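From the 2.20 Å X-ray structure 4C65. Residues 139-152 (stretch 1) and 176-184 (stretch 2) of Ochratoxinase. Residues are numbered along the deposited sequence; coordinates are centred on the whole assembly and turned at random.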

# COMPACT_ATOMS: atom_id res chain seq x y z
N SER A 139 -27.34 -3.28 13.31
CA SER A 139 -26.95 -2.22 12.40
C SER A 139 -25.60 -2.51 11.72
O SER A 139 -25.20 -1.81 10.79
N GLY A 140 -24.90 -3.55 12.19
CA GLY A 140 -23.49 -3.71 11.86
C GLY A 140 -22.78 -2.56 12.55
O GLY A 140 -23.03 -2.30 13.74
N ALA A 141 -21.92 -1.86 11.83
CA ALA A 141 -21.21 -0.71 12.39
C ALA A 141 -22.11 0.52 12.47
O ALA A 141 -22.95 0.73 11.61
N ALA A 142 -21.97 1.28 13.56
CA ALA A 142 -22.56 2.62 13.62
C ALA A 142 -21.78 3.45 12.62
O ALA A 142 -20.55 3.33 12.55
N LEU A 143 -22.49 4.26 11.84
CA LEU A 143 -21.84 5.14 10.90
C LEU A 143 -21.56 6.51 11.52
O LEU A 143 -22.43 7.11 12.13
N SER A 144 -20.35 7.01 11.32
CA SER A 144 -19.92 8.28 11.85
C SER A 144 -19.05 9.02 10.86
O SER A 144 -18.35 8.42 10.04
N GLN A 145 -19.10 10.33 10.90
CA GLN A 145 -18.13 11.15 10.19
C GLN A 145 -16.80 11.09 10.95
O GLN A 145 -16.78 10.77 12.13
N THR A 146 -15.72 11.43 10.26
CA THR A 146 -14.47 11.76 10.91
C THR A 146 -14.74 12.85 11.93
O THR A 146 -15.48 13.80 11.66
N ALA A 147 -14.16 12.69 13.12
CA ALA A 147 -14.43 13.63 14.25
C ALA A 147 -15.88 13.59 14.73
O ALA A 147 -16.36 14.52 15.37
N GLY A 148 -16.57 12.50 14.42
CA GLY A 148 -17.93 12.29 14.93
C GLY A 148 -17.92 11.41 16.16
O GLY A 148 -16.87 11.07 16.69
N HIS A 149 -19.10 11.06 16.62
CA HIS A 149 -19.24 10.36 17.88
C HIS A 149 -18.71 8.95 17.83
O HIS A 149 -18.30 8.40 18.83
N GLY A 150 -18.67 8.38 16.64
CA GLY A 150 -18.01 7.10 16.46
C GLY A 150 -16.49 7.16 16.36
O GLY A 150 -15.85 6.11 16.45
N ASP A 151 -15.90 8.33 16.19
CA ASP A 151 -14.44 8.41 16.05
C ASP A 151 -13.75 8.15 17.41
O ASP A 151 -14.31 8.43 18.46
N ILE A 152 -12.57 7.54 17.38
CA ILE A 152 -11.77 7.31 18.60
C ILE A 152 -10.72 8.41 18.67
O ILE A 152 -9.63 8.30 18.15
N ALA A 176 -15.99 -4.72 8.60
CA ALA A 176 -16.80 -5.48 9.57
C ALA A 176 -16.39 -5.29 11.02
O ALA A 176 -16.05 -6.23 11.72
N GLY A 177 -16.43 -4.04 11.47
CA GLY A 177 -16.16 -3.70 12.86
C GLY A 177 -17.36 -3.06 13.53
O GLY A 177 -18.43 -2.99 12.96
N PRO A 178 -17.17 -2.55 14.74
CA PRO A 178 -18.26 -1.93 15.45
C PRO A 178 -18.58 -0.53 14.96
O PRO A 178 -19.63 0.00 15.26
N LEU A 179 -17.67 0.02 14.19
CA LEU A 179 -17.80 1.35 13.73
C LEU A 179 -17.33 1.53 12.31
O LEU A 179 -16.44 0.84 11.83
N CYS A 180 -17.96 2.48 11.64
CA CYS A 180 -17.63 2.76 10.27
C CYS A 180 -17.53 4.27 10.10
O CYS A 180 -18.50 4.98 10.32
N ILE A 181 -16.36 4.75 9.67
CA ILE A 181 -16.13 6.16 9.40
C ILE A 181 -16.24 6.42 7.90
O ILE A 181 -15.57 5.77 7.08
N ALA A 182 -17.06 7.39 7.54
CA ALA A 182 -17.25 7.73 6.14
C ALA A 182 -17.49 9.23 6.02
O ALA A 182 -18.24 9.80 6.81
N ASP A 183 -16.90 9.84 5.01
CA ASP A 183 -17.03 11.26 4.79
C ASP A 183 -17.41 11.54 3.34
O ASP A 183 -16.67 11.21 2.41
N GLY A 184 -18.56 12.20 3.16
CA GLY A 184 -19.03 12.54 1.83
C GLY A 184 -20.03 11.53 1.29
O GLY A 184 -20.08 10.39 1.72

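Strands 142-144 and 179-181 run parallel and are joined by backbone hydrogen bonds, among them Cys 180 N to Ala 142 O (2.9 Å) and Ser 144 N to Cys 180 O (2.9 Å). Alternation then divides the side chains between two faces of the sheet.

Leu 143 and Cys 180 share one face. Leu 143 (chi1 m, chi2 t) brings CD2 to 3.6 Å from Cys 180 CB, while Cys 180 is in the t rotamer; the leucine is long enough for its end to come nearer the other stretch than its CA-to-CB bond suggests. Just before the strand, Ala 141 points toward the other stretch; its CB lies 3.6 Å from Cys 180 CB and 3.4 Å from Gly 177 O, so a small methyl suits this tight spot.

The other face carries Ala 142, Ser 144, Leu 179 and Ile 181. Leu 179 (t, p) reaches with CD1 to 3.9 Å from Ser 144 CB. Ile 181 (m, m) extends CD1 to 3.9 Å from Asp 151 CA, and its CG2 lies 3.4 Å from Thr 146 OG1. The branched aliphatic chains of both suit these places because their ends come nearer the other stretch. Gly 150 has no side chain here: an ideal CB would fall 2.2 Å from Leu 179 CD1, a clash.

Polar side chains hold the loop beyond the strand. Asp 183 (chi1 m) receives two hydrogen bonds from Thr 146: the backbone Thr 146 N reaches Asp 183 OD1 at 3.0 Å, and the hydroxyl Thr 146 OG1, set by an m rotamer, donates to Asp 183 OD2 at 2.6 Å. A carboxylate suits this place because its two oxygens can accept both. The hydroxyl of Ser 144 (t) bonds within its own stretch, its OG accepting from Gly 150 N (3.1 Å) and donating to Gln 145 O (2.9 Å), which ties the strand end to the following turns.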

# COMPACT_ATOMS: atom_id res chain seq x y z
CB SER A 139 -26.84 -0.92 13.18
OG SER A 139 -25.87 -1.10 14.20
CB ALA A 141 -20.03 -0.39 11.53
CB ALA A 142 -22.42 3.20 15.02
CB LEU A 143 -22.68 5.32 9.65
CG LEU A 143 -23.21 4.11 8.89
CD1 LEU A 143 -23.67 4.54 7.51
CD2 LEU A 143 -22.18 3.01 8.76
CB SER A 144 -19.14 8.06 13.12
OG SER A 144 -18.71 9.27 13.70
CB GLN A 145 -18.62 12.60 10.08
CG GLN A 145 -18.94 13.25 11.41
CD GLN A 145 -18.95 14.74 11.32
OE1 GLN A 145 -19.98 15.35 11.04
NE2 GLN A 145 -17.81 15.35 11.57
CB THR A 146 -13.42 12.23 9.89
OG1 THR A 146 -13.04 11.12 9.07
CG2 THR A 146 -12.18 12.77 10.57
CB ALA A 147 -14.03 15.06 13.88
CB HIS A 149 -20.68 10.37 18.35
CG HIS A 149 -20.90 9.67 19.65
ND1 HIS A 149 -20.11 9.90 20.76
CD2 HIS A 149 -21.82 8.75 20.03
CE1 HIS A 149 -20.54 9.16 21.77
NE2 HIS A 149 -21.56 8.45 21.34
CB ASP A 151 -14.06 9.75 15.47
CG ASP A 151 -12.70 9.75 14.81
OD1 ASP A 151 -11.88 8.82 15.07
OD2 ASP A 151 -12.41 10.71 14.06
CB ILE A 152 -11.08 5.94 18.60
CG1 ILE A 152 -12.11 4.84 18.44
CG2 ILE A 152 -10.32 5.74 19.91
CD1 ILE A 152 -11.54 3.50 18.02
CB ALA A 176 -16.80 -6.93 9.21
CB PRO A 178 -17.76 -1.88 16.89
CG PRO A 178 -16.30 -2.01 16.85
CD PRO A 178 -15.92 -2.63 15.53
CB LEU A 179 -17.03 2.24 14.70
CG LEU A 179 -16.60 3.59 14.08
CD1 LEU A 179 -17.75 4.58 14.34
CD2 LEU A 179 -15.25 4.11 14.58
CB CYS A 180 -18.68 2.17 9.35
SG CYS A 180 -18.33 2.43 7.61
CB ILE A 181 -14.73 6.61 9.86
CG1 ILE A 181 -14.43 6.21 11.31
CG2 ILE A 181 -14.53 8.06 9.53
CD1 ILE A 181 -14.95 7.05 12.39
CB ALA A 182 -18.43 6.94 5.54
CB ASP A 183 -15.73 11.97 5.11
CG ASP A 183 -15.33 11.83 6.57
OD1 ASP A 183 -16.07 12.31 7.45
OD2 ASP A 183 -14.29 11.19 6.83